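Local structure of tyrocidine synthetase 3 (Brevibacillus brevis, 2JGP) at residues R8-W19 with P68-E78. The protein is part of the nonribosomal peptide synthetase that builds tyrocidine; its carrier domain probably presents the thioester-bound chain to the condensation domain, which forms a peptide bond. Numbering follows the deposited sequence.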
loop_
_atom_site.group_PDB
_atom_site.type_symbol
_atom_site.label_atom_id
_atom_site.label_comp_id
_atom_site.label_asym_id
_atom_site.label_seq_id
_atom_site.Cartn_x
_atom_site.Cartn_y
_atom_site.Cartn_z
ATOM N N ARG A 8 5.823 2.375 -15.406
ATOM C CA ARG A 8 5.320 1.176 -14.719
ATOM C C ARG A 8 6.075 0.873 -13.427
ATOM O O ARG A 8 5.761 -0.091 -12.720
ATOM C CB ARG A 8 5.439 -0.033 -15.641
ATOM C CG ARG A 8 4.738 0.133 -16.972
ATOM C CD ARG A 8 5.277 -0.822 -17.992
ATOM N NE ARG A 8 6.654 -0.514 -18.366
ATOM C CZ ARG A 8 7.306 -1.110 -19.359
ATOM N NH1 ARG A 8 6.714 -2.055 -20.084
ATOM N NH2 ARG A 8 8.558 -0.770 -19.627
ATOM N N SER A 9 7.086 1.682 -13.135
ATOM C CA SER A 9 7.916 1.483 -11.962
ATOM C C SER A 9 8.373 2.828 -11.463
ATOM O O SER A 9 8.270 3.824 -12.176
ATOM C CB SER A 9 9.140 0.642 -12.302
ATOM O OG SER A 9 10.023 1.357 -13.147
ATOM N N VAL A 10 8.924 2.845 -10.254
ATOM C CA VAL A 10 9.418 4.091 -9.671
ATOM C C VAL A 10 10.522 4.729 -10.528
ATOM O O VAL A 10 10.502 5.932 -10.739
ATOM C CB VAL A 10 9.875 3.890 -8.186
ATOM C CG1 VAL A 10 11.056 2.917 -8.102
ATOM C CG2 VAL A 10 10.224 5.214 -7.546
ATOM N N TRP A 11 11.461 3.937 -11.044
ATOM C CA TRP A 11 12.552 4.509 -11.838
ATOM C C TRP A 11 12.087 4.958 -13.221
ATOM O O TRP A 11 12.607 5.924 -13.749
ATOM C CB TRP A 11 13.767 3.571 -11.914
ATOM C CG TRP A 11 14.521 3.564 -10.622
ATOM C CD1 TRP A 11 14.639 2.523 -9.746
ATOM C CD2 TRP A 11 15.211 4.670 -10.027
ATOM N NE1 TRP A 11 15.381 2.906 -8.650
ATOM C CE2 TRP A 11 15.741 4.220 -8.796
ATOM C CE3 TRP A 11 15.438 5.998 -10.414
ATOM C CZ2 TRP A 11 16.488 5.043 -7.961
ATOM C CZ3 TRP A 11 16.181 6.814 -9.583
ATOM C CH2 TRP A 11 16.701 6.334 -8.371
ATOM N N GLU A 12 11.100 4.276 -13.802
ATOM C CA GLU A 12 10.514 4.750 -15.060
ATOM C C GLU A 12 9.829 6.102 -14.858
ATOM O O GLU A 12 9.976 7.013 -15.686
ATOM C CB GLU A 12 9.547 3.720 -15.643
ATOM C CG GLU A 12 10.254 2.548 -16.303
ATOM C CD GLU A 12 9.313 1.597 -17.005
ATOM O OE1 GLU A 12 9.810 0.581 -17.553
ATOM O OE2 GLU A 12 8.087 1.861 -17.031
ATOM N N ALA A 13 9.119 6.247 -13.738
ATOM C CA ALA A 13 8.464 7.513 -13.393
ATOM C C ALA A 13 9.482 8.632 -13.163
ATOM O O ALA A 13 9.348 9.711 -13.722
ATOM C CB ALA A 13 7.586 7.338 -12.159
ATOM N N ARG A 14 10.504 8.361 -12.354
ATOM C CA ARG A 14 11.525 9.358 -12.041
ATOM C C ARG A 14 12.256 9.831 -13.294
ATOM O O ARG A 14 12.420 11.025 -13.518
ATOM C CB ARG A 14 12.532 8.796 -11.031
ATOM C CG ARG A 14 11.961 8.646 -9.635
ATOM C CD ARG A 14 12.892 7.894 -8.713
ATOM N NE ARG A 14 12.381 7.930 -7.345
ATOM C CZ ARG A 14 12.704 7.060 -6.392
ATOM N NH1 ARG A 14 13.558 6.072 -6.627
ATOM N NH2 ARG A 14 12.163 7.180 -5.190
ATOM N N LEU A 15 12.683 8.878 -14.112
ATOM C CA LEU A 15 13.401 9.191 -15.338
ATOM C C LEU A 15 12.549 9.978 -16.318
ATOM O O LEU A 15 13.013 10.974 -16.878
ATOM C CB LEU A 15 13.895 7.910 -16.018
ATOM C CG LEU A 15 15.163 7.300 -15.420
ATOM C CD1 LEU A 15 15.328 5.835 -15.869
ATOM C CD2 LEU A 15 16.388 8.131 -15.808
ATOM N N ALA A 16 11.314 9.531 -16.524
ATOM C CA ALA A 16 10.412 10.159 -17.486
ATOM C C ALA A 16 10.207 11.623 -17.144
ATOM O O ALA A 16 10.210 12.467 -18.026
ATOM C CB ALA A 16 9.081 9.432 -17.519
ATOM N N GLN A 17 10.024 11.898 -15.852
ATOM C CA GLN A 17 9.878 13.261 -15.332
ATOM C C GLN A 17 11.098 14.125 -15.656
ATOM O O GLN A 17 10.958 15.257 -16.118
ATOM C CB GLN A 17 9.623 13.198 -13.817
ATOM C CG GLN A 17 10.019 14.425 -12.984
ATOM C CD GLN A 17 11.310 14.225 -12.166
ATOM O OE1 GLN A 17 11.634 13.113 -11.674
ATOM N NE2 GLN A 17 12.043 15.308 -12.004
ATOM N N VAL A 18 12.288 13.589 -15.408
ATOM C CA VAL A 18 13.525 14.289 -15.723
ATOM C C VAL A 18 13.684 14.547 -17.230
ATOM O O VAL A 18 14.059 15.648 -17.626
ATOM C CB VAL A 18 14.758 13.549 -15.156
ATOM C CG1 VAL A 18 16.042 14.124 -15.731
ATOM C CG2 VAL A 18 14.773 13.653 -13.618
ATOM N N TRP A 19 13.380 13.554 -18.067
ATOM C CA TRP A 19 13.486 13.736 -19.520
ATOM C C TRP A 19 12.549 14.834 -20.020
ATOM O O TRP A 19 12.926 15.635 -20.870
ATOM C CB TRP A 19 13.157 12.448 -20.268
ATOM C CG TRP A 19 14.214 11.389 -20.213
ATOM C CD1 TRP A 19 15.181 11.228 -19.256
ATOM C CD2 TRP A 19 14.375 10.300 -21.133
ATOM N NE1 TRP A 19 15.937 10.121 -19.536
ATOM C CE2 TRP A 19 15.467 9.532 -20.682
ATOM C CE3 TRP A 19 13.706 9.907 -22.298
ATOM C CZ2 TRP A 19 15.908 8.386 -21.353
ATOM C CZ3 TRP A 19 14.144 8.767 -22.965
ATOM C CH2 TRP A 19 15.234 8.022 -22.487
ATOM N N PRO A 68 19.224 3.716 -24.382
ATOM C CA PRO A 68 18.625 5.012 -24.713
ATOM C C PRO A 68 17.114 5.153 -24.496
ATOM O O PRO A 68 16.569 6.221 -24.777
ATOM C CB PRO A 68 18.960 5.164 -26.195
ATOM C CG PRO A 68 18.915 3.766 -26.709
ATOM C CD PRO A 68 19.466 2.911 -25.594
ATOM N N THR A 69 16.444 4.113 -23.999
ATOM C CA THR A 69 15.015 4.199 -23.728
ATOM C C THR A 69 14.749 4.183 -22.227
ATOM O O THR A 69 15.545 3.651 -21.451
ATOM C CB THR A 69 14.236 3.048 -24.404
ATOM O OG1 THR A 69 14.678 1.795 -23.877
ATOM C CG2 THR A 69 14.422 3.072 -25.919
ATOM N N ILE A 70 13.628 4.775 -21.826
ATOM C CA ILE A 70 13.245 4.838 -20.420
ATOM C C ILE A 70 13.256 3.452 -19.763
ATOM O O ILE A 70 13.778 3.290 -18.659
ATOM C CB ILE A 70 11.837 5.462 -20.242
ATOM C CG1 ILE A 70 11.855 6.959 -20.560
ATOM C CG2 ILE A 70 11.321 5.242 -18.824
ATOM C CD1 ILE A 70 12.659 7.798 -19.575
ATOM N N GLN A 71 12.682 2.452 -20.432
ATOM C CA GLN A 71 12.582 1.125 -19.810
ATOM C C GLN A 71 13.950 0.477 -19.621
ATOM O O GLN A 71 14.196 -0.163 -18.605
ATOM C CB GLN A 71 11.623 0.200 -20.568
ATOM C CG GLN A 71 12.026 -0.148 -21.984
ATOM C CD GLN A 71 11.005 -1.039 -22.674
ATOM O OE1 GLN A 71 9.960 -1.355 -22.114
ATOM N NE2 GLN A 71 11.303 -1.436 -23.904
ATOM N N GLU A 72 14.846 0.657 -20.583
ATOM C CA GLU A 72 16.184 0.080 -20.468
ATOM C C GLU A 72 16.993 0.753 -19.370
ATOM O O GLU A 72 17.700 0.082 -18.617
ATOM C CB GLU A 72 16.946 0.210 -21.774
ATOM C CG GLU A 72 16.419 -0.643 -22.900
ATOM C CD GLU A 72 17.133 -0.337 -24.198
ATOM O OE1 GLU A 72 17.979 -1.150 -24.595
ATOM O OE2 GLU A 72 16.874 0.732 -24.796
ATOM N N LEU A 73 16.911 2.078 -19.307
ATOM C CA LEU A 73 17.701 2.855 -18.352
ATOM C C LEU A 73 17.181 2.657 -16.933
ATOM O O LEU A 73 17.965 2.557 -15.994
ATOM C CB LEU A 73 17.690 4.336 -18.738
ATOM C CG LEU A 73 18.699 5.270 -18.058
ATOM C CD1 LEU A 73 20.135 4.823 -18.305
ATOM C CD2 LEU A 73 18.499 6.683 -18.568
ATOM N N ALA A 74 15.861 2.584 -16.776
ATOM C CA ALA A 74 15.263 2.237 -15.476
ATOM C C ALA A 74 15.704 0.855 -14.996
ATOM O O ALA A 74 16.043 0.683 -13.825
ATOM C CB ALA A 74 13.741 2.305 -15.546
ATOM N N ALA A 75 15.696 -0.124 -15.899
ATOM C CA ALA A 75 16.181 -1.469 -15.585
ATOM C C ALA A 75 17.643 -1.444 -15.119
ATOM O O ALA A 75 18.008 -2.119 -14.152
ATOM C CB ALA A 75 16.026 -2.395 -16.793
ATOM N N PHE A 76 18.477 -0.671 -15.808
ATOM C CA PHE A 76 19.875 -0.521 -15.406
ATOM C C PHE A 76 19.987 -0.001 -13.967
ATOM O O PHE A 76 20.756 -0.541 -13.166
ATOM C CB PHE A 76 20.618 0.419 -16.359
ATOM C CG PHE A 76 21.969 0.845 -15.852
ATOM C CD1 PHE A 76 23.085 0.063 -16.084
ATOM C CD2 PHE A 76 22.117 2.029 -15.131
ATOM C CE1 PHE A 76 24.327 0.452 -15.618
ATOM C CE2 PHE A 76 23.361 2.421 -14.656
ATOM C CZ PHE A 76 24.464 1.636 -14.906
ATOM N N ILE A 77 19.220 1.037 -13.641
ATOM C CA ILE A 77 19.254 1.615 -12.287
ATOM C C ILE A 77 18.797 0.593 -11.249
ATOM O O ILE A 77 19.387 0.491 -10.171
ATOM C CB ILE A 77 18.374 2.873 -12.158
ATOM C CG1 ILE A 77 18.875 3.992 -13.073
ATOM C CG2 ILE A 77 18.360 3.373 -10.701
ATOM C CD1 ILE A 77 17.951 5.202 -13.093
ATOM N N GLU A 78 17.754 -0.164 -11.582
ATOM C CA GLU A 78 17.242 -1.219 -10.692
ATOM C C GLU A 78 18.265 -2.310 -10.393
ATOM O O GLU A 78 18.254 -2.903 -9.315
ATOM C CB GLU A 78 16.008 -1.881 -11.308
ATOM C CG GLU A 78 14.768 -1.030 -11.268
ATOM C CD GLU A 78 13.682 -1.501 -12.220
ATOM O OE1 GLU A 78 13.917 -2.438 -13.014
ATOM O OE2 GLU A 78 12.582 -0.917 -12.184
HETATM O O HOH W 1 11.923 0.997 -10.491
HETATM O O HOH W 2 11.577 -0.296 -14.325
HETATM O O HOH W 3 12.084 -0.738 -16.875
#
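Helices 10-19 and 70-78 run at 123° to each other, their axes 8.6 Å apart at the closest, and Trp-11 and Ala-74 face each other where the backbones come nearest. Leu-15 is a knob among Ile-70, Leu-73, Ala-74 and Ile-77; Leu-15 CD1 comes within 3.4 Å of Ala-74 N. Ile-70 in turn is a knob among Glu-12, Leu-15, Ala-16 and Trp-19. Its CD1 lies over the middle of the Trp-19 six-membered ring, 3.4 Å from the centroid, a CH-pi contact, while Pro-68 O meets the edge of that ring. A second CH-pi contact puts Ile-77 CG2 3.5 Å from the centroid of the Trp-11 five-membered ring; with CG2 anti to the backbone N (chi1 -63° for CG1), this branch lies over one face of the indole, and CD1 reaches both Trp-11 CE3 and Leu-15 CD1. At the N-terminal end of helix 10-19, Arg-8 holds the Glu-12 carboxylate side-on through NE and NH2, and NH2 also donates to Gln-71 OE1 (2.9 Å), in the amide plane and on a lone pair. Water 3 joins Glu-12 OE1 to Gln-71 O, and water 1 links Trp-11 N to Glu-78 OE2. This pairs the first and last helices of the four-helix carrier-protein fold: helix 41-55 packs on Trp-11 through Met-51, helix 61-66 lies against Leu-73, and Phe-34 meets Trp-19 edge-to-face.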